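Local coordinates for PLP-Dependent L-Arginine Hydroxylase MppP (Streptomyces wadayamensis, PDB 6C9B) that acts as a pyridoxal-phosphate-dependent oxidase on L-arginine, giving the 4-hydroxy-2-ketoarginine and 2-ketoarginine products, and forms a dimer, at the interface of chains A and B. Residues are numbered along the deposited sequence; one frame, centred on the assembly and turned at random. Chains: chain A/B, PLP-Dependent L-Arginine Hydroxylase MppP.

The interface of chains A and B. Residues chain A 99, 245, 248-249; chain B 10, 117, 120-121.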
# COMPACT_ATOMS: atom_id res chain seq x y z
N ARG A 99 -1.19 4.40 -13.35
CA ARG A 99 -1.15 5.85 -13.35
C ARG A 99 0.03 6.38 -14.15
O ARG A 99 -0.08 7.42 -14.83
CB ARG A 99 -1.07 6.36 -11.91
CG ARG A 99 -2.39 6.41 -11.28
CD ARG A 99 -2.76 7.85 -10.88
NE ARG A 99 -2.31 8.04 -9.52
CZ ARG A 99 -1.41 8.91 -9.12
NH1 ARG A 99 -1.12 8.94 -7.84
NH2 ARG A 99 -0.82 9.77 -9.96
N LYS A 245 8.48 8.68 -9.39
CA LYS A 245 7.79 9.83 -8.80
C LYS A 245 6.47 9.40 -8.17
O LYS A 245 6.18 9.74 -7.02
CB LYS A 245 7.56 10.91 -9.86
CG LYS A 245 6.77 12.12 -9.34
CD LYS A 245 7.46 12.83 -8.18
CE LYS A 245 6.81 14.21 -7.87
NZ LYS A 245 5.58 14.21 -7.01
N SER A 248 6.92 7.51 -4.98
CA SER A 248 7.25 8.37 -3.85
C SER A 248 6.06 9.23 -3.40
O SER A 248 6.03 9.66 -2.24
CB SER A 248 8.46 9.24 -4.22
OG SER A 248 8.16 10.28 -5.15
N ASP A 249 5.08 9.47 -4.25
CA ASP A 249 3.83 10.08 -3.81
C ASP A 249 3.03 9.16 -2.89
O ASP A 249 2.29 9.64 -2.01
CB ASP A 249 2.97 10.44 -5.01
CG ASP A 249 3.57 11.55 -5.90
OD1 ASP A 249 4.42 12.34 -5.46
OD2 ASP A 249 3.12 11.64 -7.07
N ASN B 10 9.88 16.02 -4.29
CA ASN B 10 8.85 16.11 -3.26
C ASN B 10 9.51 15.80 -1.92
O ASN B 10 10.68 15.43 -1.86
CB ASN B 10 7.66 15.16 -3.56
CG ASN B 10 8.08 13.70 -3.66
OD1 ASN B 10 8.99 13.26 -2.95
ND2 ASN B 10 7.41 12.93 -4.53
N ASN B 117 2.13 15.05 -0.17
CA ASN B 117 1.65 13.98 -1.02
C ASN B 117 0.13 14.04 -1.16
O ASN B 117 -0.39 13.53 -2.16
CB ASN B 117 2.16 12.61 -0.55
CG ASN B 117 1.35 12.01 0.51
OD1 ASN B 117 0.67 12.70 1.28
ND2 ASN B 117 1.42 10.69 0.60
N ASP B 120 -0.10 16.08 -4.18
CA ASP B 120 0.43 15.38 -5.35
C ASP B 120 -0.46 14.22 -5.81
O ASP B 120 -0.57 13.96 -7.02
CB ASP B 120 1.84 14.90 -5.01
CG ASP B 120 2.84 16.05 -4.93
OD1 ASP B 120 2.60 17.13 -5.51
OD2 ASP B 120 3.90 15.87 -4.34
N LEU B 121 -1.13 13.54 -4.87
CA LEU B 121 -2.05 12.48 -5.25
C LEU B 121 -3.32 13.04 -5.86
O LEU B 121 -3.83 12.51 -6.84
CB LEU B 121 -2.38 11.61 -4.03
CG LEU B 121 -1.19 10.78 -3.53
CD1 LEU B 121 -1.55 10.13 -2.16
CD2 LEU B 121 -0.77 9.75 -4.53
O HOH W 1 0.52 11.40 -7.76
O HOH W 2 4.56 13.62 -2.87
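A:Asp249, near the end of helix 243-250, lies against B:Asp120 of helix 116-124 and B:Asn10 of a loop, the three residues that bury most surface here. The two aspartate side chains meet at about a right angle, their carboxylate planes turned 39° apart, with A:Asp249 CG 3.9 Å from B:Asp120 CB. Water and a lysine probably help hold these two like groups together. Water 2 bridges A:Asp249 OD1 and B:Asp120 OD2. Water 1, its O 2.7 Å from A:Asp249 OD2, also touches the backbone O of B:Asp120; it lies in plane at the edge of the A:Arg99 guanidinium, where NH1 and NH2 both reach it. A:Lys245, though poorly ordered, places NZ 2.7 Å from A:Asp249 OD1, on the syn lone pair, and forms a longer salt bridge to B:Asp120 OD2 at 3.6 Å; this positive charge probably eases repulsion between the carboxylates.

B:Asn10 holds CG between its backbone N and carbonyl carbon (chi1 59°), which directs ND2 at A:Ser248 OG. The hydrogen bond from B:Asn10 ND2 to A:Ser248 OG is 2.8 Å long and nearly straight (168° at H), with the acceptor close to the amide plane. A:Ser248 OG in turn donates to A:Lys245 O one helical turn back, which orients its hydroxyl to receive the amide. The ND2 contact with A:Asp249 OD1 is weak. Against the methylene of A:Asp249, B:Leu121 CD2 packs 3.8 Å from CB. The poorly ordered B:Asn117 offers ND2 to the backbone O of A:Asp249 at 2.9 Å.

Repeated by the two-fold axis, this polar, water-bridged patch helps join the subunits of the MppP dimer; B:Asn117 also belongs to the product pocket, placing the contact beside the active site.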